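Histidine--tRNA ligase (Staphylococcus aureus, PDB 1QE0) catalyses the ATP-dependent attachment of L-histidine to tRNA(His), as a homodimeric class II aminoacyl-tRNA synthetase. Local coordinates at residues Q123-E135 with S300-R312. Numbering follows the deposited sequence.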
ATOM      1  N   GLN A 123       7.657 -11.373   9.806  1.00 14.34           N
ATOM      2  CA  GLN A 123       6.861 -10.688   8.790  1.00 11.97           C
ATOM      3  C   GLN A 123       7.254  -9.225   8.798  1.00 10.09           C
ATOM      4  O   GLN A 123       7.065  -8.523   9.790  1.00 11.21           O
ATOM      5  CB  GLN A 123       5.361 -10.774   9.051  1.00  5.33           C
ATOM      6  CG  GLN A 123       4.640  -9.943   8.045  1.00 10.93           C
ATOM      7  CD  GLN A 123       3.170 -10.167   7.992  1.00 14.26           C
ATOM      8  OE1 GLN A 123       2.687 -11.270   8.201  1.00 23.22           O
ATOM      9  NE2 GLN A 123       2.440  -9.130   7.638  1.00 18.98           N
ATOM     10  N   PHE A 124       7.808  -8.754   7.705  1.00  9.42           N
ATOM     11  CA  PHE A 124       8.204  -7.366   7.649  1.00 11.20           C
ATOM     12  C   PHE A 124       7.660  -6.779   6.357  1.00 14.15           C
ATOM     13  O   PHE A 124       7.297  -7.519   5.457  1.00 15.71           O
ATOM     14  CB  PHE A 124       9.724  -7.244   7.766  1.00  3.16           C
ATOM     15  CG  PHE A 124      10.481  -8.116   6.813  1.00  2.05           C
ATOM     16  CD1 PHE A 124      10.508  -9.488   6.986  1.00  5.91           C
ATOM     17  CD2 PHE A 124      11.181  -7.560   5.743  1.00  5.01           C
ATOM     18  CE1 PHE A 124      11.215 -10.304   6.107  1.00  7.27           C
ATOM     19  CE2 PHE A 124      11.894  -8.359   4.858  1.00  6.42           C
ATOM     20  CZ  PHE A 124      11.905  -9.741   5.046  1.00  9.76           C
ATOM     21  N   ASN A 125       7.558  -5.459   6.277  1.00 15.10           N
ATOM     22  CA  ASN A 125       7.023  -4.828   5.084  1.00 18.98           C
ATOM     23  C   ASN A 125       8.023  -4.049   4.267  1.00 16.56           C
ATOM     24  O   ASN A 125       8.283  -2.886   4.577  1.00 20.10           O
ATOM     25  CB  ASN A 125       5.886  -3.878   5.466  1.00 27.09           C
ATOM     26  CG  ASN A 125       4.509  -4.513   5.361  1.00 29.32           C
ATOM     27  OD1 ASN A 125       4.279  -5.655   5.771  1.00 27.75           O
ATOM     28  ND2 ASN A 125       3.577  -3.755   4.831  1.00 16.25           N
ATOM     29  N   GLN A 126       8.512  -4.638   3.180  1.00 14.84           N
ATOM     30  CA  GLN A 126       9.463  -3.933   2.327  1.00 15.58           C
ATOM     31  C   GLN A 126       8.820  -3.310   1.086  1.00 14.43           C
ATOM     32  O   GLN A 126       7.823  -3.815   0.539  1.00 13.68           O
ATOM     33  CB  GLN A 126      10.678  -4.815   1.952  1.00 20.51           C
ATOM     34  CG  GLN A 126      10.515  -5.733   0.740  1.00 28.46           C
ATOM     35  CD  GLN A 126      11.831  -6.403   0.282  1.00 33.05           C
ATOM     36  OE1 GLN A 126      11.905  -6.960  -0.830  1.00 31.87           O
ATOM     37  NE2 GLN A 126      12.868  -6.347   1.130  1.00 31.96           N
ATOM     38  N   PHE A 127       9.364  -2.164   0.706  1.00 10.43           N
ATOM     39  CA  PHE A 127       8.928  -1.390  -0.455  1.00  9.17           C
ATOM     40  C   PHE A 127      10.134  -1.404  -1.385  1.00  7.57           C
ATOM     41  O   PHE A 127      11.256  -1.447  -0.901  1.00 11.33           O
ATOM     42  CB  PHE A 127       8.625   0.051  -0.008  1.00  5.69           C
ATOM     43  CG  PHE A 127       8.355   1.008  -1.145  1.00  7.29           C
ATOM     44  CD1 PHE A 127       7.043   1.311  -1.533  1.00  8.03           C
ATOM     45  CD2 PHE A 127       9.408   1.617  -1.826  1.00  4.82           C
ATOM     46  CE1 PHE A 127       6.797   2.198  -2.583  1.00  2.00           C
ATOM     47  CE2 PHE A 127       9.171   2.509  -2.877  1.00  2.00           C
ATOM     48  CZ  PHE A 127       7.867   2.794  -3.250  1.00  4.94           C
ATOM     49  N   GLY A 128       9.925  -1.401  -2.695  1.00  5.91           N
ATOM     50  CA  GLY A 128      11.050  -1.400  -3.627  1.00  4.00           C
ATOM     51  C   GLY A 128      10.708  -1.016  -5.070  1.00  5.89           C
ATOM     52  O   GLY A 128       9.520  -0.973  -5.446  1.00  7.36           O
ATOM     53  N   VAL A 129      11.718  -0.645  -5.858  1.00  2.00           N
ATOM     54  CA  VAL A 129      11.507  -0.327  -7.268  1.00  2.72           C
ATOM     55  C   VAL A 129      12.484  -1.125  -8.100  1.00  2.64           C
ATOM     56  O   VAL A 129      13.525  -1.534  -7.612  1.00  3.51           O
ATOM     57  CB  VAL A 129      11.697   1.150  -7.628  1.00  2.07           C
ATOM     58  CG1 VAL A 129      11.179   2.003  -6.546  1.00  2.00           C
ATOM     59  CG2 VAL A 129      13.149   1.455  -8.022  1.00  2.00           C
ATOM     60  N   GLU A 130      12.139  -1.337  -9.361  1.00  7.62           N
ATOM     61  CA  GLU A 130      12.975  -2.078 -10.299  1.00  6.51           C
ATOM     62  C   GLU A 130      12.798  -1.436 -11.647  1.00  5.88           C
ATOM     63  O   GLU A 130      11.671  -1.259 -12.097  1.00  8.04           O
ATOM     64  CB  GLU A 130      12.491  -3.512 -10.471  1.00  9.15           C
ATOM     65  CG  GLU A 130      12.556  -4.384  -9.269  1.00 19.59           C
ATOM     66  CD  GLU A 130      13.959  -4.729  -8.914  1.00 25.21           C
ATOM     67  OE1 GLU A 130      14.212  -4.987  -7.712  1.00 25.56           O
ATOM     68  OE2 GLU A 130      14.801  -4.736  -9.841  1.00 24.93           O
ATOM     69  N   ALA A 131      13.893  -1.017 -12.259  1.00  5.39           N
ATOM     70  CA  ALA A 131      13.839  -0.459 -13.589  1.00  4.94           C
ATOM     71  C   ALA A 131      14.591  -1.525 -14.406  1.00  6.53           C
ATOM     72  O   ALA A 131      15.755  -1.801 -14.131  1.00 10.82           O
ATOM     73  CB  ALA A 131      14.558   0.869 -13.615  1.00  2.12           C
ATOM     74  N   ILE A 132      13.913  -2.215 -15.316  1.00  6.38           N
ATOM     75  CA  ILE A 132      14.575  -3.242 -16.133  1.00  6.98           C
ATOM     76  C   ILE A 132      14.533  -2.916 -17.649  1.00 11.79           C
ATOM     77  O   ILE A 132      13.552  -2.387 -18.175  1.00 16.68           O
ATOM     78  CB  ILE A 132      13.950  -4.627 -15.891  1.00  2.00           C
ATOM     79  CG1 ILE A 132      13.694  -4.846 -14.410  1.00  2.00           C
ATOM     80  CG2 ILE A 132      14.871  -5.745 -16.352  1.00  2.00           C
ATOM     81  CD1 ILE A 132      12.617  -5.922 -14.138  1.00  2.00           C
ATOM     82  N   GLY A 133      15.630  -3.187 -18.340  1.00 13.38           N
ATOM     83  CA  GLY A 133      15.696  -2.934 -19.755  1.00 12.61           C
ATOM     84  C   GLY A 133      16.303  -1.635 -20.237  1.00 19.98           C
ATOM     85  O   GLY A 133      15.895  -1.144 -21.286  1.00 22.88           O
ATOM     86  N   ALA A 134      17.276  -1.068 -19.528  1.00 22.67           N
ATOM     87  CA  ALA A 134      17.886   0.172 -20.002  1.00 23.36           C
ATOM     88  C   ALA A 134      19.147   0.536 -19.263  1.00 26.30           C
ATOM     89  O   ALA A 134      19.140   1.497 -18.489  1.00 33.65           O
ATOM     90  CB  ALA A 134      16.900   1.318 -19.909  1.00 20.00           C
ATOM     91  N   GLU A 135      20.239  -0.187 -19.503  1.00 25.19           N
ATOM     92  CA  GLU A 135      21.494   0.136 -18.808  1.00 27.54           C
ATOM     93  C   GLU A 135      21.916   1.524 -19.231  1.00 26.13           C
ATOM     94  O   GLU A 135      22.302   1.729 -20.370  1.00 28.89           O
ATOM     95  CB  GLU A 135      22.591  -0.847 -19.164  1.00 32.05           C
ATOM     96  CG  GLU A 135      23.870  -0.614 -18.409  1.00 34.77           C
ATOM     97  CD  GLU A 135      24.767  -1.809 -18.498  1.00 41.42           C
ATOM     98  OE1 GLU A 135      25.457  -1.911 -19.539  1.00 45.46           O
ATOM     99  OE2 GLU A 135      24.742  -2.664 -17.561  1.00 42.77           O
ATOM    100  N   SER A 300      18.340 -11.395 -21.290  1.00 36.16           N
ATOM    101  CA  SER A 300      19.550 -10.878 -20.659  1.00 37.11           C
ATOM    102  C   SER A 300      19.387  -9.418 -20.275  1.00 39.15           C
ATOM    103  O   SER A 300      20.373  -8.671 -20.250  1.00 46.73           O
ATOM    104  CB  SER A 300      20.755 -11.023 -21.576  1.00 34.71           C
ATOM    105  OG  SER A 300      20.951 -12.368 -21.914  1.00 39.68           O
ATOM    106  N   GLU A 301      18.159  -9.001 -19.987  1.00 32.80           N
ATOM    107  CA  GLU A 301      17.922  -7.628 -19.605  1.00 29.40           C
ATOM    108  C   GLU A 301      18.787  -7.168 -18.451  1.00 27.68           C
ATOM    109  O   GLU A 301      19.174  -7.959 -17.587  1.00 29.57           O
ATOM    110  CB  GLU A 301      16.477  -7.430 -19.208  1.00 33.69           C
ATOM    111  CG  GLU A 301      15.509  -7.678 -20.313  1.00 38.94           C
ATOM    112  CD  GLU A 301      15.722  -6.766 -21.483  1.00 40.36           C
ATOM    113  OE1 GLU A 301      16.329  -5.691 -21.282  1.00 38.78           O
ATOM    114  OE2 GLU A 301      15.268  -7.137 -22.596  1.00 45.62           O
ATOM    115  N   THR A 302      19.134  -5.885 -18.502  1.00 28.25           N
ATOM    116  CA  THR A 302      19.918  -5.206 -17.476  1.00 24.64           C
ATOM    117  C   THR A 302      18.876  -4.578 -16.562  1.00 22.72           C
ATOM    118  O   THR A 302      17.723  -4.437 -16.955  1.00 19.07           O
ATOM    119  CB  THR A 302      20.817  -4.087 -18.079  1.00 22.75           C
ATOM    120  OG1 THR A 302      20.281  -3.618 -19.333  1.00 17.32           O
ATOM    121  CG2 THR A 302      22.200  -4.601 -18.300  1.00 25.16           C
ATOM    122  N   GLY A 303      19.268  -4.189 -15.359  1.00 24.35           N
ATOM    123  CA  GLY A 303      18.307  -3.589 -14.453  1.00 24.10           C
ATOM    124  C   GLY A 303      18.917  -3.069 -13.166  1.00 20.70           C
ATOM    125  O   GLY A 303      20.023  -3.471 -12.786  1.00 22.30           O
ATOM    126  N   ILE A 304      18.189  -2.179 -12.499  1.00 13.88           N
ATOM    127  CA  ILE A 304      18.620  -1.578 -11.249  1.00  6.89           C
ATOM    128  C   ILE A 304      17.391  -1.467 -10.379  1.00  5.49           C
ATOM    129  O   ILE A 304      16.280  -1.252 -10.871  1.00  3.41           O
ATOM    130  CB  ILE A 304      19.205  -0.130 -11.470  1.00  6.66           C
ATOM    131  CG1 ILE A 304      19.729   0.477 -10.159  1.00  2.51           C
ATOM    132  CG2 ILE A 304      18.172   0.774 -12.094  1.00  2.00           C
ATOM    133  CD1 ILE A 304      20.247   1.857 -10.310  1.00  2.00           C
ATOM    134  N   GLY A 305      17.600  -1.584  -9.081  1.00  4.03           N
ATOM    135  CA  GLY A 305      16.500  -1.450  -8.154  1.00  5.22           C
ATOM    136  C   GLY A 305      17.043  -1.276  -6.760  1.00  4.11           C
ATOM    137  O   GLY A 305      18.266  -1.261  -6.572  1.00  4.98           O
ATOM    138  N   PHE A 306      16.144  -1.155  -5.803  1.00  2.00           N
ATOM    139  CA  PHE A 306      16.514  -1.010  -4.423  1.00  3.75           C
ATOM    140  C   PHE A 306      15.323  -1.501  -3.634  1.00 11.45           C
ATOM    141  O   PHE A 306      14.293  -1.823  -4.237  1.00 16.56           O
ATOM    142  CB  PHE A 306      16.854   0.448  -4.077  1.00  2.89           C
ATOM    143  CG  PHE A 306      15.717   1.441  -4.249  1.00  2.00           C
ATOM    144  CD1 PHE A 306      14.776   1.620  -3.261  1.00  6.09           C
ATOM    145  CD2 PHE A 306      15.668   2.271  -5.336  1.00  2.39           C
ATOM    146  CE1 PHE A 306      13.816   2.611  -3.358  1.00  9.25           C
ATOM    147  CE2 PHE A 306      14.714   3.266  -5.443  1.00  2.79           C
ATOM    148  CZ  PHE A 306      13.799   3.438  -4.465  1.00 10.14           C
ATOM    149  N   ALA A 307      15.476  -1.625  -2.315  1.00 12.40           N
ATOM    150  CA  ALA A 307      14.403  -2.066  -1.424  1.00  8.55           C
ATOM    151  C   ALA A 307      14.586  -1.252  -0.190  1.00  7.89           C
ATOM    152  O   ALA A 307      15.696  -0.914   0.154  1.00  8.92           O
ATOM    153  CB  ALA A 307      14.516  -3.506  -1.100  1.00  8.37           C
ATOM    154  N   LEU A 308      13.526  -1.125   0.575  1.00  7.28           N
ATOM    155  CA  LEU A 308      13.528  -0.267   1.723  1.00  3.39           C
ATOM    156  C   LEU A 308      12.464  -0.818   2.637  1.00  8.85           C
ATOM    157  O   LEU A 308      11.506  -1.432   2.165  1.00 15.13           O
ATOM    158  CB  LEU A 308      13.169   1.109   1.168  1.00  2.76           C
ATOM    159  CG  LEU A 308      12.371   2.289   1.709  1.00  6.06           C
ATOM    160  CD1 LEU A 308      12.374   3.292   0.601  1.00  6.66           C
ATOM    161  CD2 LEU A 308      10.934   1.972   2.065  1.00  4.59           C
ATOM    162  N   SER A 309      12.658  -0.670   3.942  1.00 12.48           N
ATOM    163  CA  SER A 309      11.707  -1.168   4.940  1.00 10.25           C
ATOM    164  C   SER A 309      10.895  -0.032   5.485  1.00  7.77           C
ATOM    165  O   SER A 309      11.472   0.969   5.925  1.00  9.16           O
ATOM    166  CB  SER A 309      12.461  -1.821   6.097  1.00 13.87           C
ATOM    167  OG  SER A 309      11.636  -1.988   7.234  1.00 18.96           O
ATOM    168  N   ILE A 310       9.575  -0.200   5.508  1.00  7.91           N
ATOM    169  CA  ILE A 310       8.704   0.847   6.039  1.00 13.09           C
ATOM    170  C   ILE A 310       8.877   0.928   7.558  1.00 10.64           C
ATOM    171  O   ILE A 310       8.881   2.017   8.167  1.00  4.98           O
ATOM    172  CB  ILE A 310       7.233   0.613   5.689  1.00 19.04           C
ATOM    173  CG1 ILE A 310       7.041   0.644   4.163  1.00 18.00           C
ATOM    174  CG2 ILE A 310       6.363   1.701   6.346  1.00 17.10           C
ATOM    175  CD1 ILE A 310       7.249   2.001   3.574  1.00 13.41           C
ATOM    176  N   GLU A 311       9.130  -0.219   8.163  1.00  7.97           N
ATOM    177  CA  GLU A 311       9.335  -0.203   9.589  1.00 12.78           C
ATOM    178  C   GLU A 311      10.506   0.672   9.961  1.00 12.86           C
ATOM    179  O   GLU A 311      10.353   1.592  10.763  1.00 17.30           O
ATOM    180  CB  GLU A 311       9.473  -1.602  10.121  1.00 12.78           C
ATOM    181  CG  GLU A 311       8.121  -2.282  10.139  1.00 22.30           C
ATOM    182  CD  GLU A 311       8.082  -3.546   9.326  1.00 21.75           C
ATOM    183  OE1 GLU A 311       7.361  -4.476   9.731  1.00 31.87           O
ATOM    184  OE2 GLU A 311       8.774  -3.614   8.297  1.00 20.72           O
ATOM    185  N   ARG A 312      11.637   0.464   9.294  1.00 12.77           N
ATOM    186  CA  ARG A 312      12.829   1.259   9.548  1.00  9.95           C
ATOM    187  C   ARG A 312      12.589   2.746   9.267  1.00 15.30           C
ATOM    188  O   ARG A 312      13.017   3.597  10.054  1.00 22.89           O
ATOM    189  CB  ARG A 312      13.998   0.776   8.708  1.00  5.50           C
ATOM    190  CG  ARG A 312      14.519  -0.561   9.093  1.00 16.28           C
ATOM    191  CD  ARG A 312      15.857  -0.791   8.444  1.00 27.86           C
ATOM    192  NE  ARG A 312      16.491  -2.008   8.939  1.00 42.20           N
ATOM    193  CZ  ARG A 312      17.783  -2.102   9.246  1.00 47.88           C
ATOM    194  NH1 ARG A 312      18.574  -1.047   9.096  1.00 50.39           N
ATOM    195  NH2 ARG A 312      18.276  -3.234   9.750  1.00 52.81           N
TER
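The two methyls of Val-129 pack obliquely on the outer end of the Phe-306 ring: CG2 sits 3.5 Å from CE2, while CG1 reaches CZ at 3.6 Å. The ring gets there because Phe-306 CG lies between its backbone N and carbonyl carbon (chi1 62°), which brings its far end toward the neighbouring strand. This is the bulky face of an antiparallel pair, strands 123-132 and 302-309. On the same face Phe-127 and Leu-308 run side by side, CB of the phenylalanine 3.6 Å from CD2 of the leucine, and the small methyl of Ala-131 rests against Ile-304 CG2.

The other face is carved out by glycine. Gly-128 opposes the small Ala-307, whose methyl meets the amide end of Gln-126 at NE2, while Gln-126 OE1 accepts from Gly-81 N. Over Gly-305, which has no side chain, Glu-130 folds back, bent at chi2 (-71°), its OE2 4.1 Å from Gly-305 CA and hydrogen-bonded to Tyr-289. Next to Gly-303, Ile-132 turns CG2 against Glu-301 CB at 3.7 Å.

Backbone bonds hold the pair together in reciprocal sets at Phe-127/Leu-308, Val-129/Phe-306 and Ala-131/Ile-304, with the middle set the longest. Beyond the strand, Gly-133 N still bonds to Thr-302 O. At the other end Ile-310 N donates to Asn-125 O, and Glu-311, in the helix's first turn, accepts Asn-125 N through OE2 at 3.0 Å. Ser-309 OG caps that helix by accepting from Arg-312 N.

The two strands belong to the largely antiparallel sheet of the class II catalytic domain, flanked in it by strands 102-111 and 280-290. Helix 137-153 packs on the face of Ile-304, Phe-306 and Leu-308, whereas Glu-130 and Ile-132 meet helix 82-91 on the glycine-lined face.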